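Local coordinates for Alr2269 protein (Nostoc sp., PDB 3MC9) that probably serves, as an Omp85 family member, in assembling beta-barrel proteins in the outer membrane, with periplasmic POTRA domains thought to handle the incoming polypeptide, at residues Ser65-Arg70 and Gln83-Ile88; Gln135-Leu140 and Lys172-Arg177; Val143-Asn148 and Val216-Val221. All blocks are in the same frame, centred on the assembly; numbering follows the deposited sequence.

Contact 1. Residues Ser65-Arg70 and Gln83-Ile88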
loop_
_atom_site.group_PDB
_atom_site.type_symbol
_atom_site.label_atom_id
_atom_site.label_comp_id
_atom_site.label_asym_id
_atom_site.label_seq_id
_atom_site.Cartn_x
_atom_site.Cartn_y
_atom_site.Cartn_z
ATOM N N SER A 65 -19.427 -18.276 -6.250
ATOM C CA SER A 65 -20.843 -17.898 -6.053
ATOM C C SER A 65 -21.042 -16.462 -5.586
ATOM O O SER A 65 -22.099 -15.863 -5.842
ATOM C CB SER A 65 -21.540 -18.824 -5.050
ATOM O OG SER A 65 -20.904 -18.785 -3.779
ATOM N N GLU A 66 -20.050 -15.932 -4.874
ATOM C CA GLU A 66 -20.189 -14.644 -4.180
ATOM C C GLU A 66 -18.829 -14.031 -3.857
ATOM O O GLU A 66 -17.902 -14.734 -3.477
ATOM C CB GLU A 66 -20.976 -14.837 -2.884
ATOM C CG GLU A 66 -21.968 -13.717 -2.612
ATOM C CD GLU A 66 -22.745 -13.883 -1.304
ATOM O OE1 GLU A 66 -22.936 -15.031 -0.837
ATOM O OE2 GLU A 66 -23.182 -12.849 -0.749
ATOM N N VAL A 67 -18.717 -12.721 -4.058
ATOM C CA VAL A 67 -17.528 -11.979 -3.650
ATOM C C VAL A 67 -17.945 -10.959 -2.627
ATOM O O VAL A 67 -18.855 -10.169 -2.870
ATOM C CB VAL A 67 -16.821 -11.268 -4.832
ATOM C CG1 VAL A 67 -15.638 -10.410 -4.312
ATOM C CG2 VAL A 67 -16.325 -12.297 -5.832
ATOM N N LEU A 68 -17.302 -11.003 -1.470
ATOM C CA LEU A 68 -17.546 -10.030 -0.412
ATOM C C LEU A 68 -16.242 -9.253 -0.197
ATOM O O LEU A 68 -15.149 -9.831 -0.209
ATOM C CB LEU A 68 -17.988 -10.719 0.895
ATOM C CG LEU A 68 -19.157 -11.724 0.861
ATOM C CD1 LEU A 68 -19.560 -12.198 2.294
ATOM C CD2 LEU A 68 -20.360 -11.135 0.161
ATOM N N VAL A 69 -16.356 -7.940 -0.044
ATOM C CA VAL A 69 -15.208 -7.100 0.289
ATOM C C VAL A 69 -15.465 -6.580 1.687
ATOM O O VAL A 69 -16.489 -5.952 1.911
ATOM C CB VAL A 69 -15.073 -5.922 -0.675
ATOM C CG1 VAL A 69 -13.973 -4.979 -0.197
ATOM C CG2 VAL A 69 -14.797 -6.424 -2.093
ATOM N N ARG A 70 -14.563 -6.862 2.626
ATOM C CA ARG A 70 -14.804 -6.557 4.042
ATOM C C ARG A 70 -13.611 -5.861 4.695
ATOM O O ARG A 70 -12.476 -6.182 4.383
ATOM C CB ARG A 70 -15.096 -7.844 4.835
ATOM C CG ARG A 70 -16.398 -8.551 4.481
ATOM C CD ARG A 70 -17.616 -7.691 4.811
ATOM N NE ARG A 70 -18.871 -8.374 4.494
ATOM C CZ ARG A 70 -19.610 -8.171 3.399
ATOM N NH1 ARG A 70 -20.734 -8.866 3.235
ATOM N NH2 ARG A 70 -19.251 -7.282 2.467
ATOM N N GLN A 83 -12.945 0.721 -4.826
ATOM C CA GLN A 83 -11.538 0.577 -5.218
ATOM C C GLN A 83 -11.178 -0.893 -5.369
ATOM O O GLN A 83 -10.553 -1.280 -6.344
ATOM C CB GLN A 83 -10.607 1.206 -4.174
ATOM C CG GLN A 83 -10.553 2.715 -4.211
ATOM C CD GLN A 83 -9.797 3.236 -5.412
ATOM O OE1 GLN A 83 -10.198 4.218 -6.024
ATOM N NE2 GLN A 83 -8.711 2.571 -5.764
ATOM N N VAL A 84 -11.558 -1.700 -4.383
ATOM C CA VAL A 84 -11.325 -3.148 -4.442
ATOM C C VAL A 84 -12.032 -3.772 -5.659
ATOM O O VAL A 84 -11.400 -4.473 -6.457
ATOM C CB VAL A 84 -11.762 -3.850 -3.129
ATOM C CG1 VAL A 84 -11.678 -5.368 -3.253
ATOM C CG2 VAL A 84 -10.921 -3.358 -1.959
ATOM N N TYR A 85 -13.323 -3.488 -5.822
ATOM C CA TYR A 85 -14.112 -4.094 -6.912
ATOM C C TYR A 85 -13.552 -3.717 -8.284
ATOM O O TYR A 85 -13.521 -4.546 -9.183
ATOM C CB TYR A 85 -15.618 -3.771 -6.797
ATOM C CG TYR A 85 -16.381 -4.684 -5.835
ATOM C CD1 TYR A 85 -16.568 -6.033 -6.122
ATOM C CD2 TYR A 85 -16.911 -4.196 -4.644
ATOM C CE1 TYR A 85 -17.259 -6.869 -5.248
ATOM C CE2 TYR A 85 -17.606 -5.028 -3.763
ATOM C CZ TYR A 85 -17.777 -6.359 -4.070
ATOM O OH TYR A 85 -18.452 -7.183 -3.189
ATOM N N ASN A 86 -13.060 -2.483 -8.411
ATOM C CA ASN A 86 -12.418 -2.005 -9.639
ATOM C C ASN A 86 -11.211 -2.803 -10.145
ATOM O O ASN A 86 -10.916 -2.764 -11.331
ATOM C CB ASN A 86 -11.933 -0.559 -9.463
ATOM C CG ASN A 86 -13.059 0.456 -9.488
ATOM O OD1 ASN A 86 -14.228 0.140 -9.741
ATOM N ND2 ASN A 86 -12.701 1.697 -9.222
ATOM N N VAL A 87 -10.478 -3.471 -9.263
ATOM C CA VAL A 87 -9.198 -4.071 -9.674
ATOM C C VAL A 87 -9.137 -5.590 -9.605
ATOM O O VAL A 87 -8.224 -6.196 -10.177
ATOM C CB VAL A 87 -8.031 -3.484 -8.861
ATOM C CG1 VAL A 87 -7.955 -1.976 -9.081
ATOM C CG2 VAL A 87 -8.170 -3.818 -7.385
ATOM N N ILE A 88 -10.089 -6.208 -8.900
ATOM C CA ILE A 88 -10.157 -7.660 -8.837
ATOM C C ILE A 88 -10.869 -8.195 -10.073
ATOM O O ILE A 88 -11.749 -7.538 -10.633
ATOM C CB ILE A 88 -10.825 -8.159 -7.524
ATOM C CG1 ILE A 88 -12.302 -7.771 -7.441
ATOM C CG2 ILE A 88 -10.075 -7.612 -6.319
ATOM C CD1 ILE A 88 -13.042 -8.444 -6.273
HETATM O O HOH W 1 -18.831 -6.500 -0.875
#

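Contact 2. Residues Gln135-Leu140 and Lys172-Arg177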
loop_
_atom_site.group_PDB
_atom_site.type_symbol
_atom_site.label_atom_id
_atom_site.label_comp_id
_atom_site.label_asym_id
_atom_site.label_seq_id
_atom_site.Cartn_x
_atom_site.Cartn_y
_atom_site.Cartn_z
ATOM N N GLN A 135 -7.516 -3.957 5.060
ATOM C CA GLN A 135 -7.299 -3.036 6.167
ATOM C C GLN A 135 -6.864 -1.727 5.557
ATOM O O GLN A 135 -5.740 -1.616 5.069
ATOM C CB GLN A 135 -6.229 -3.571 7.118
ATOM C CG GLN A 135 -5.992 -2.724 8.375
ATOM C CD GLN A 135 -7.273 -2.244 9.061
ATOM O OE1 GLN A 135 -7.515 -1.044 9.143
ATOM N NE2 GLN A 135 -8.082 -3.172 9.562
ATOM N N PRO A 136 -7.769 -0.735 5.527
ATOM C CA PRO A 136 -7.386 0.556 4.974
ATOM C C PRO A 136 -6.180 1.152 5.696
ATOM O O PRO A 136 -6.010 0.956 6.900
ATOM C CB PRO A 136 -8.630 1.428 5.199
ATOM C CG PRO A 136 -9.752 0.475 5.374
ATOM C CD PRO A 136 -9.178 -0.770 5.951
ATOM N N ASN A 137 -5.344 1.866 4.949
ATOM C CA ASN A 137 -4.224 2.603 5.549
ATOM C C ASN A 137 -4.772 3.640 6.524
ATOM O O ASN A 137 -5.892 4.126 6.344
ATOM C CB ASN A 137 -3.423 3.337 4.477
ATOM C CG ASN A 137 -2.458 2.435 3.719
ATOM O OD1 ASN A 137 -1.859 1.519 4.281
ATOM N ND2 ASN A 137 -2.287 2.717 2.442
ATOM N N PRO A 138 -3.988 4.000 7.548
ATOM C CA PRO A 138 -4.426 5.090 8.402
ATOM C C PRO A 138 -4.259 6.429 7.698
ATOM O O PRO A 138 -3.618 6.495 6.643
ATOM C CB PRO A 138 -3.458 5.009 9.578
ATOM C CG PRO A 138 -2.193 4.544 8.957
ATOM C CD PRO A 138 -2.599 3.612 7.835
ATOM N N VAL A 139 -4.832 7.478 8.273
ATOM C CA VAL A 139 -4.643 8.843 7.768
ATOM C C VAL A 139 -3.176 9.208 7.971
ATOM O O VAL A 139 -2.628 8.979 9.041
ATOM C CB VAL A 139 -5.540 9.847 8.522
ATOM C CG1 VAL A 139 -5.346 11.261 7.987
ATOM C CG2 VAL A 139 -7.013 9.431 8.421
ATOM N N LEU A 140 -2.525 9.726 6.930
ATOM C CA LEU A 140 -1.106 10.118 7.039
ATOM C C LEU A 140 -0.968 11.359 7.919
ATOM O O LEU A 140 -1.467 12.439 7.570
ATOM C CB LEU A 140 -0.497 10.371 5.657
ATOM C CG LEU A 140 0.982 10.761 5.610
ATOM C CD1 LEU A 140 1.880 9.608 6.087
ATOM C CD2 LEU A 140 1.366 11.195 4.216
ATOM N N LYS A 172 -4.959 13.072 5.138
ATOM C CA LYS A 172 -5.746 12.199 4.274
ATOM C C LYS A 172 -5.227 10.783 4.394
ATOM O O LYS A 172 -4.080 10.559 4.801
ATOM C CB LYS A 172 -5.621 12.632 2.819
ATOM C CG LYS A 172 -6.594 13.729 2.399
ATOM C CD LYS A 172 -6.394 14.091 0.930
ATOM C CE LYS A 172 -5.014 14.696 0.670
ATOM N NZ LYS A 172 -4.750 14.808 -0.780
ATOM N N ILE A 173 -6.071 9.828 4.013
ATOM C CA ILE A 173 -5.691 8.423 4.063
ATOM C C ILE A 173 -4.386 8.256 3.280
ATOM O O ILE A 173 -4.202 8.855 2.225
ATOM C CB ILE A 173 -6.824 7.471 3.558
ATOM C CG1 ILE A 173 -6.379 6.006 3.666
ATOM C CG2 ILE A 173 -7.278 7.814 2.130
ATOM C CD1 ILE A 173 -7.387 5.013 3.120
ATOM N N LEU A 174 -3.475 7.480 3.847
ATOM C CA LEU A 174 -2.181 7.220 3.248
ATOM C C LEU A 174 -2.380 6.428 1.976
ATOM O O LEU A 174 -3.000 5.372 1.999
ATOM C CB LEU A 174 -1.270 6.440 4.214
ATOM C CG LEU A 174 0.058 5.903 3.653
ATOM C CD1 LEU A 174 0.971 7.036 3.166
ATOM C CD2 LEU A 174 0.790 5.022 4.673
ATOM N N ASN A 175 -1.863 6.954 0.869
ATOM C CA ASN A 175 -1.769 6.184 -0.361
ATOM C C ASN A 175 -0.326 5.964 -0.776
ATOM O O ASN A 175 0.412 6.919 -1.018
ATOM C CB ASN A 175 -2.525 6.852 -1.492
ATOM C CG ASN A 175 -2.590 5.977 -2.735
ATOM O OD1 ASN A 175 -1.613 5.850 -3.452
ATOM N ND2 ASN A 175 -3.757 5.380 -2.991
ATOM N N LEU A 176 0.041 4.694 -0.913
ATOM C CA LEU A 176 1.427 4.299 -1.128
ATOM C C LEU A 176 1.961 4.654 -2.513
ATOM O O LEU A 176 3.170 4.789 -2.690
ATOM C CB LEU A 176 1.589 2.810 -0.858
ATOM C CG LEU A 176 1.235 2.462 0.592
ATOM C CD1 LEU A 176 0.958 0.979 0.733
ATOM C CD2 LEU A 176 2.342 2.918 1.566
ATOM N N ARG A 177 1.073 4.798 -3.493
ATOM C CA ARG A 177 1.488 5.305 -4.803
ATOM C C ARG A 177 1.886 6.775 -4.706
ATOM O O ARG A 177 2.903 7.172 -5.261
ATOM C CB ARG A 177 0.381 5.171 -5.816
ATOM C CG ARG A 177 0.050 3.740 -6.162
ATOM C CD ARG A 177 -1.111 3.681 -7.118
ATOM N NE ARG A 177 -0.734 4.064 -8.481
ATOM C CZ ARG A 177 -1.334 5.003 -9.222
ATOM N NH1 ARG A 177 -2.369 5.708 -8.753
ATOM N NH2 ARG A 177 -0.902 5.238 -10.461
#

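Contact 3. Residues Val143-Asn148 and Val216-Val221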
loop_
_atom_site.group_PDB
_atom_site.type_symbol
_atom_site.label_atom_id
_atom_site.label_comp_id
_atom_site.label_asym_id
_atom_site.label_seq_id
_atom_site.Cartn_x
_atom_site.Cartn_y
_atom_site.Cartn_z
ATOM N N VAL A 143 5.587 12.130 7.645
ATOM C CA VAL A 143 6.700 11.347 7.121
ATOM C C VAL A 143 8.010 11.815 7.769
ATOM O O VAL A 143 8.318 13.007 7.779
ATOM C CB VAL A 143 6.804 11.428 5.565
ATOM C CG1 VAL A 143 8.003 10.648 5.061
ATOM C CG2 VAL A 143 5.535 10.902 4.915
ATOM N N GLU A 144 8.749 10.862 8.326
ATOM C CA GLU A 144 10.067 11.090 8.914
ATOM C C GLU A 144 11.132 10.352 8.114
ATOM O O GLU A 144 10.909 9.216 7.710
ATOM C CB GLU A 144 10.127 10.469 10.301
ATOM C CG GLU A 144 9.448 11.213 11.392
ATOM C CD GLU A 144 9.569 10.476 12.716
ATOM O OE1 GLU A 144 10.307 9.463 12.769
ATOM O OE2 GLU A 144 8.934 10.906 13.696
ATOM N N ILE A 145 12.299 10.968 7.951
ATOM C CA ILE A 145 13.468 10.292 7.407
ATOM C C ILE A 145 14.359 9.817 8.543
ATOM O O ILE A 145 14.660 10.570 9.462
ATOM C CB ILE A 145 14.306 11.224 6.531
ATOM C CG1 ILE A 145 13.534 11.613 5.267
ATOM C CG2 ILE A 145 15.668 10.571 6.167
ATOM C CD1 ILE A 145 14.172 12.781 4.528
ATOM N N GLN A 146 14.785 8.565 8.470
ATOM C CA GLN A 146 15.713 7.995 9.422
ATOM C C GLN A 146 16.972 7.608 8.649
ATOM O O GLN A 146 16.974 6.653 7.867
ATOM C CB GLN A 146 15.051 6.785 10.067
ATOM C CG GLN A 146 15.909 5.953 10.995
ATOM C CD GLN A 146 15.198 4.659 11.384
ATOM O OE1 GLN A 146 15.145 3.692 10.608
ATOM N NE2 GLN A 146 14.617 4.652 12.571
ATOM N N ALA A 147 18.035 8.372 8.840
ATOM C CA ALA A 147 19.265 8.168 8.074
ATOM C C ALA A 147 20.177 7.178 8.758
ATOM O O ALA A 147 20.876 6.409 8.098
ATOM C CB ALA A 147 19.993 9.478 7.901
ATOM N N ASN A 148 20.143 7.205 10.086
ATOM C CA ASN A 148 21.199 6.658 10.926
ATOM C C ASN A 148 20.783 5.362 11.620
ATOM O O ASN A 148 19.577 5.117 11.816
ATOM C CB ASN A 148 21.586 7.698 11.982
ATOM N N VAL A 216 16.689 5.697 4.965
ATOM C CA VAL A 216 17.453 6.046 3.767
ATOM C C VAL A 216 18.949 5.819 3.988
ATOM O O VAL A 216 19.500 6.245 4.998
ATOM C CB VAL A 216 17.248 7.533 3.366
ATOM C CG1 VAL A 216 17.991 7.846 2.082
ATOM C CG2 VAL A 216 15.789 7.843 3.191
ATOM N N ALA A 217 19.586 5.121 3.050
ATOM C CA ALA A 217 21.042 5.031 2.984
ATOM C C ALA A 217 21.457 6.223 2.154
ATOM O O ALA A 217 21.380 6.197 0.952
ATOM C CB ALA A 217 21.488 3.727 2.313
ATOM N N GLU A 218 21.839 7.298 2.815
ATOM C CA GLU A 218 22.078 8.566 2.138
ATOM C C GLU A 218 23.387 8.589 1.397
ATOM O O GLU A 218 23.510 9.247 0.379
ATOM C CB GLU A 218 22.073 9.709 3.179
ATOM C CG GLU A 218 20.745 9.807 3.902
ATOM C CD GLU A 218 20.600 11.059 4.735
ATOM O OE1 GLU A 218 21.592 11.490 5.340
ATOM O OE2 GLU A 218 19.466 11.576 4.801
ATOM N N GLY A 219 24.382 7.882 1.914
ATOM C CA GLY A 219 25.716 7.991 1.381
ATOM C C GLY A 219 26.462 9.120 2.053
ATOM O O GLY A 219 25.870 9.945 2.774
ATOM N N VAL A 220 27.769 9.125 1.820
ATOM C CA VAL A 220 28.693 10.132 2.316
ATOM C C VAL A 220 29.432 10.691 1.098
ATOM O O VAL A 220 29.655 9.958 0.122
ATOM C CB VAL A 220 29.667 9.499 3.327
ATOM C CG1 VAL A 220 30.855 10.415 3.628
ATOM C CG2 VAL A 220 28.904 9.125 4.618
ATOM N N VAL A 221 29.762 11.985 1.116
ATOM C CA VAL A 221 30.627 12.580 0.084
ATOM C C VAL A 221 31.792 13.329 0.733
ATOM O O VAL A 221 31.614 13.952 1.769
ATOM C CB VAL A 221 29.848 13.545 -0.845
ATOM C CG1 VAL A 221 30.808 14.259 -1.845
ATOM C CG2 VAL A 221 28.731 12.811 -1.580
HETATM O O HOH W 2 22.616 7.442 5.656
#

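Contact 1. Residues Ser65-Arg70 and Gln83-Ile88
Val-69 and Val-84 both hold CG1 anti to the backbone N (chi1 173° in each), and the two side chains reach toward each other tip to tip. Val-69 CG2, thereby anti to the carbonyl carbon, lies 3.5 Å from Val-84 CG1, closer than two methyls usually come. In Tyr-85 the first torsion (chi1 -83°) sets CG anti to the carbonyl carbon, and the ring then slides past both valines of the strand. Val-69 CG2 sits over one face of this ring, 3.8 Å from the Tyr-85 centroid and 22° off the normal, a CH-pi contact offset toward the rim. Val-67 CG1 approaches the same ring obliquely, 4.0 Å from Tyr-85 CE1, and also meets Ile-88 CD1 at 3.8 Å, again tip to tip. Tyr-85 OH stands 3.0 Å from Val-67 O and also lies close to a water that accepts from Val-69 N. Helix 78-87 and Ile-88 pack on the side of the sheet to which Val-67 and Val-69 point. Val-84 and Ile-88 also touch Ile-108 of helix 98-110, while Val-67 and Ile-88 share Phe-132 of strand 127-136, the parallel neighbour of strand 62-71.

Contact 2. Residues Gln135-Leu140 and Lys172-Arg177
Val-139 and Ile-173 form a single beta bridge, and backbone hydrogen bonds flank it. Leu-174 N donates to Pro-138 O (3.0 Å), and Leu-140 N donates to Lys-172 O (2.8 Å); both are fairly straight. Lys-172 O is also approached by Val-139 CA in a CA-H...O contact of 3.5 Å. One side-chain hydrogen bond adds to these: with CG anti to the carbonyl carbon (chi1 -79°), Asn-137 sends ND2 to Leu-174 O at 2.8 Å. This bond is more bent, 144° at the hydrogen, and the donor stands well above the carbonyl plane. Beyond it Asn-175 occupies the N-cap of helix 176-192: its OD1 accepts weakly from Arg-177 N and also bonds Asp-178 N, while its ND2 reaches Thr-111 O. Apolar contacts fill in around the polar ones. Leu-140 CD1 and Leu-174 CD1 meet at 4.0 Å where the two side chains cross obliquely, and both leucines rest on Val-212. Ile-173 CD1 lies 4.3 Å from Pro-136 CB. Ile-173 CG1 also rests against Asn-137 O at 3.3 Å, carbon against a carbonyl oxygen. The residues leading from strand 127-136 toward strand 142-146, at the passage from one POTRA domain to the next, are thus held by backbone hydrogen bonds and one buried amide, with leucine and isoleucine side chains packed beside them, which is consistent with a defined path between the domains.

Contact 3. Residues Val143-Asn148 and Val216-Val221
Ile-145 is the first residue of strand 142-146 to meet the other segment. Its CG2, anti to the backbone N, touches Val-216 CG2 at 4.0 Å, the two side chains crossing at a slant. The same Ile-145 methyl lies 4.2 Å from Glu-218 OE2, so it sees both a valine and the margin of a carboxylate. Ile-145 and Val-216 also share Tyr-190 of helix 176-192, which covers this side of the sheet. Gln-146 points its CB away and meets the other segment through its carbonyl: Val-216 N donates to Gln-146 O at 3.1 Å, a nearly straight bond of 162° and the one direct hydrogen bond between the two segments. It continues the ladder that Glu-144 and Gln-146 make with Val-212 and Leu-214. At Ala-147 the strand has ended. Ala-147 CB packs against the carboxylate of Glu-218, 3.6 Å from Glu-218 CD. This acid, with CG anti to the carbonyl carbon (chi1 -60°) and the chain extended beyond, is buried, but its oxygens are supplied from elsewhere: OE2 by Tyr-190 OH and Ser-155 OG, OE1 by Val-156 N. Such a set of partners would probably favour the charged form. The carbonyl of Ala-147 comes within 3.4 Å of Val-216 O, two acceptors that cannot bond, and is served by a water that donates to it and accepts from Glu-218 N at 2.9 Å. The water thereby joins the two segments where direct pairing stops. Parallel pairing of the first and last strands of a three-stranded sheet, with both helices and the outer strand 199-206 falling between them in sequence, is the beta-alpha-alpha-beta-beta topology of a POTRA domain.

Contact 1 is largely buried, with Tyr-85 at its exposed margin, and joins a helix to a sheet almost wholly through apolar side chains. Contacts 2 and 3 are only partly buried and rely more on backbone hydrogen bonds, contact 2 with two of them and an amide, contact 3 with one and a bridging water. Contacts 1 and 2 reach the same four-stranded sheet, through neighbouring strands 62-71 and 127-136, with centres about 19 Å apart. Contact 3 belongs to the second sheet, its centre about 39 Å from that of contact 1. Contact 2 ties the end of strand 127-136 to the start of helix 176-192, and its segments alternate in sequence with those of contact 3.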